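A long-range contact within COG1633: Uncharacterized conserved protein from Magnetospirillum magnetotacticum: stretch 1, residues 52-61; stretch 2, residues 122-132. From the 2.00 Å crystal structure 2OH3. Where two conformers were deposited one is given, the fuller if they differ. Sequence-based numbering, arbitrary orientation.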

# COMPACT_ATOMS: atom_id res chain seq x y z
N LEU A 52 18.94 -9.03 2.12
CA LEU A 52 20.02 -9.73 1.44
C LEU A 52 19.77 -9.89 -0.05
O LEU A 52 20.63 -9.59 -0.88
CB LEU A 52 20.25 -11.11 2.07
CG LEU A 52 20.85 -11.09 3.47
CD1 LEU A 52 20.89 -12.49 4.01
CD2 LEU A 52 22.25 -10.50 3.46
N HIS A 53 18.57 -10.35 -0.37
CA HIS A 53 18.13 -10.53 -1.74
C HIS A 53 17.98 -9.20 -2.50
O HIS A 53 18.43 -9.06 -3.64
CB HIS A 53 16.77 -11.28 -1.78
CG HIS A 53 16.50 -11.94 -3.09
ND1 HIS A 53 15.34 -11.73 -3.82
CD2 HIS A 53 17.27 -12.78 -3.83
CE1 HIS A 53 15.41 -12.42 -4.95
NE2 HIS A 53 16.56 -13.07 -4.98
N GLY A 54 17.33 -8.24 -1.87
CA GLY A 54 17.26 -6.90 -2.40
C GLY A 54 18.62 -6.33 -2.74
O GLY A 54 18.76 -5.65 -3.75
N ASP A 55 19.61 -6.59 -1.90
CA ASP A 55 20.96 -6.07 -2.13
C ASP A 55 21.56 -6.70 -3.40
O ASP A 55 22.20 -6.01 -4.20
CB ASP A 55 21.88 -6.30 -0.93
CG ASP A 55 21.59 -5.33 0.25
OD1 ASP A 55 20.92 -4.29 0.08
OD2 ASP A 55 22.06 -5.64 1.36
N GLU A 56 21.32 -8.00 -3.58
CA GLU A 56 21.74 -8.71 -4.79
C GLU A 56 21.11 -8.09 -6.03
O GLU A 56 21.80 -7.85 -7.02
CB GLU A 56 21.39 -10.20 -4.70
CG GLU A 56 22.58 -11.10 -4.34
CD GLU A 56 22.23 -12.58 -4.42
OE1 GLU A 56 21.90 -13.05 -5.52
OE2 GLU A 56 22.29 -13.28 -3.37
N ILE A 57 19.80 -7.84 -5.98
CA ILE A 57 19.08 -7.26 -7.09
C ILE A 57 19.58 -5.84 -7.37
O ILE A 57 19.71 -5.45 -8.52
CB ILE A 57 17.54 -7.31 -6.86
CG1 ILE A 57 17.11 -8.75 -6.71
CG2 ILE A 57 16.80 -6.70 -8.03
CD1 ILE A 57 15.80 -8.91 -6.01
N LYS A 58 19.90 -5.09 -6.32
CA LYS A 58 20.44 -3.74 -6.46
C LYS A 58 21.80 -3.71 -7.18
O LYS A 58 22.06 -2.81 -8.00
CB LYS A 58 20.53 -3.05 -5.11
CG LYS A 58 19.15 -2.58 -4.62
CD LYS A 58 19.13 -2.17 -3.13
CE LYS A 58 17.70 -1.84 -2.64
NZ LYS A 58 17.73 -1.34 -1.23
N GLN A 59 22.65 -4.69 -6.87
CA GLN A 59 23.92 -4.82 -7.56
C GLN A 59 23.66 -5.07 -9.06
O GLN A 59 24.24 -4.41 -9.89
CB GLN A 59 24.81 -5.90 -6.92
CG GLN A 59 25.71 -5.33 -5.82
CD GLN A 59 26.93 -4.59 -6.36
OE1 GLN A 59 27.10 -3.39 -6.12
NE2 GLN A 59 27.79 -5.30 -7.10
N ARG A 60 22.75 -5.97 -9.39
CA ARG A 60 22.40 -6.21 -10.80
C ARG A 60 21.92 -4.94 -11.54
O ARG A 60 22.27 -4.68 -12.72
CB ARG A 60 21.32 -7.30 -10.90
CG ARG A 60 21.74 -8.64 -10.38
CD ARG A 60 20.63 -9.69 -10.60
NE ARG A 60 21.03 -10.96 -10.00
CZ ARG A 60 21.90 -11.81 -10.52
NH1 ARG A 60 22.46 -11.57 -11.70
NH2 ARG A 60 22.21 -12.92 -9.87
N SER A 61 21.15 -4.13 -10.82
CA SER A 61 20.40 -3.05 -11.44
C SER A 61 21.23 -1.82 -11.68
O SER A 61 20.78 -0.92 -12.39
CB SER A 61 19.19 -2.69 -10.60
OG SER A 61 19.61 -2.19 -9.35
N PRO A 122 16.44 -14.06 -22.09
CA PRO A 122 16.84 -15.26 -21.34
C PRO A 122 17.22 -15.00 -19.88
O PRO A 122 16.97 -15.85 -19.04
CB PRO A 122 18.04 -15.79 -22.11
CG PRO A 122 17.98 -15.15 -23.41
CD PRO A 122 17.29 -13.85 -23.27
N GLU A 123 17.80 -13.83 -19.58
CA GLU A 123 18.09 -13.48 -18.18
C GLU A 123 16.84 -13.32 -17.32
O GLU A 123 16.82 -13.65 -16.13
CB GLU A 123 18.92 -12.21 -18.13
CG GLU A 123 19.47 -11.84 -16.74
CD GLU A 123 20.54 -12.80 -16.20
OE1 GLU A 123 20.67 -13.95 -16.68
OE2 GLU A 123 21.23 -12.39 -15.24
N VAL A 124 15.77 -12.82 -17.92
CA VAL A 124 14.53 -12.65 -17.20
C VAL A 124 13.96 -14.04 -16.94
O VAL A 124 13.54 -14.36 -15.82
CB VAL A 124 13.56 -11.74 -17.94
CG1 VAL A 124 12.20 -11.73 -17.27
CG2 VAL A 124 14.13 -10.29 -18.00
N LYS A 125 14.01 -14.88 -17.97
CA LYS A 125 13.66 -16.29 -17.86
C LYS A 125 14.42 -17.00 -16.73
O LYS A 125 13.83 -17.71 -15.94
CB LYS A 125 13.91 -17.01 -19.19
CG LYS A 125 12.92 -16.61 -20.31
CD LYS A 125 13.08 -17.53 -21.56
CE LYS A 125 11.96 -17.29 -22.54
NZ LYS A 125 10.60 -17.13 -21.85
N ARG A 126 15.72 -16.74 -16.64
CA ARG A 126 16.57 -17.40 -15.68
C ARG A 126 16.29 -16.88 -14.28
O ARG A 126 16.04 -17.65 -13.37
CB ARG A 126 18.05 -17.17 -16.03
CG ARG A 126 19.05 -18.04 -15.24
CD ARG A 126 20.51 -17.66 -15.58
NE ARG A 126 20.87 -16.34 -15.04
CZ ARG A 126 21.37 -16.11 -13.83
NH1 ARG A 126 21.58 -17.08 -12.96
NH2 ARG A 126 21.67 -14.87 -13.45
N LEU A 127 16.32 -15.56 -14.08
CA LEU A 127 16.11 -15.03 -12.73
C LEU A 127 14.67 -15.24 -12.30
O LEU A 127 14.41 -15.50 -11.14
CB LEU A 127 16.46 -13.57 -12.67
CG LEU A 127 17.92 -13.20 -12.96
CD1 LEU A 127 18.08 -11.69 -12.96
CD2 LEU A 127 18.84 -13.87 -11.99
N GLY A 128 13.74 -15.08 -13.23
CA GLY A 128 12.35 -15.29 -12.92
C GLY A 128 12.10 -16.68 -12.39
O GLY A 128 11.40 -16.86 -11.40
N ALA A 129 12.69 -17.68 -13.02
CA ALA A 129 12.55 -19.06 -12.54
C ALA A 129 13.24 -19.32 -11.21
O ALA A 129 12.71 -19.99 -10.36
CB ALA A 129 13.06 -20.00 -13.57
N ASP A 130 14.45 -18.80 -11.07
CA ASP A 130 15.21 -18.91 -9.85
C ASP A 130 14.45 -18.24 -8.74
O ASP A 130 14.26 -18.85 -7.68
CB ASP A 130 16.61 -18.30 -10.01
CG ASP A 130 17.54 -19.16 -10.87
OD1 ASP A 130 17.22 -20.32 -11.18
OD2 ASP A 130 18.62 -18.66 -11.23
N PHE A 131 14.00 -17.01 -8.97
CA PHE A 131 13.33 -16.24 -7.91
C PHE A 131 11.98 -16.87 -7.53
O PHE A 131 11.65 -16.94 -6.35
CB PHE A 131 13.10 -14.78 -8.31
CG PHE A 131 14.35 -13.94 -8.38
CD1 PHE A 131 15.63 -14.47 -8.20
CD2 PHE A 131 14.25 -12.62 -8.72
CE1 PHE A 131 16.77 -13.67 -8.33
CE2 PHE A 131 15.37 -11.81 -8.85
CZ PHE A 131 16.64 -12.36 -8.68
N ALA A 132 11.23 -17.35 -8.52
CA ALA A 132 9.95 -18.06 -8.28
C ALA A 132 10.12 -19.33 -7.44
O ALA A 132 9.30 -19.59 -6.54
CB ALA A 132 9.33 -18.41 -9.55

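Two antiparallel helices face each other here, their axes 177° apart in direction and no closer than 13.9 Å. At that spacing the backbones never touch: the nearest CA atoms are 9.7 Å apart between His 53 CA and Phe 131 CA, and 10.1 Å between Ile 57 CA and Leu 127 CA. Only side chains that reach can cross this gap. They bury a modest 247 Å² and make no hydrogen bond between the stretches.

On the first helix, His 53, Ile 57 and Arg 60 follow the i, i+4, i+7 rhythm that keeps one helical face turned to a neighbor; Glu 123, Leu 127 and Phe 131 answer at intervals of four. Because the helices run in opposite directions, His 53 meets Phe 131 at one end while Arg 60 meets Glu 123 at the other.

The aromatic end is the tightest. Phe 131, with chi1 at m, and His 53, with chi1 at t, both leave the backbone toward the opposing helix, and their rings meet edge to face. The imidazole edge addresses the phenyl face, with planes at 74°, centroids 4.5 Å apart and His 53 NE2 3.4 Å from Phe 131 CE1. Such a geometry sets the polar edge of one ring against the pi cloud of the other. His 53 ND1 is hydrogen-bonded elsewhere in the structure. Beside this pair, Ile 57 starts sideways, but its m, t conformation carries the chain end nearer, so that Ile 57 CD1 lies 4.1 Å from Phe 131 CE2, a simple apolar contact.

Arg 60 spans the gap by extension. Its chi angles run m, t, t before chi4 turns to -77°, and the guanidinium lays one face over Leu 127, with Arg 60 CZ 4.0 Å from Leu 127 CD2. A methyl suits that face, since the N-H groups point outward in the guanidinium plane.

Glu 123 (t, p) and Arg 126 (t, t, p) bend into a two-pronged salt bridge within their own helix: Arg 126 NE donates to Glu 123 OE1 at 2.9 Å, and Arg 126 NH2 to Glu 123 OE2 at 3.1 Å, both nearly straight. Arg 60 NH1 stands 3.8 Å from Glu 123 OE2, a long salt bridge in which no N-H points at the oxygen. Arg 60 NH1 is also 3.8 Å from Arg 126 NH2, a close approach of like charges with the carboxylate of Glu 123 near both.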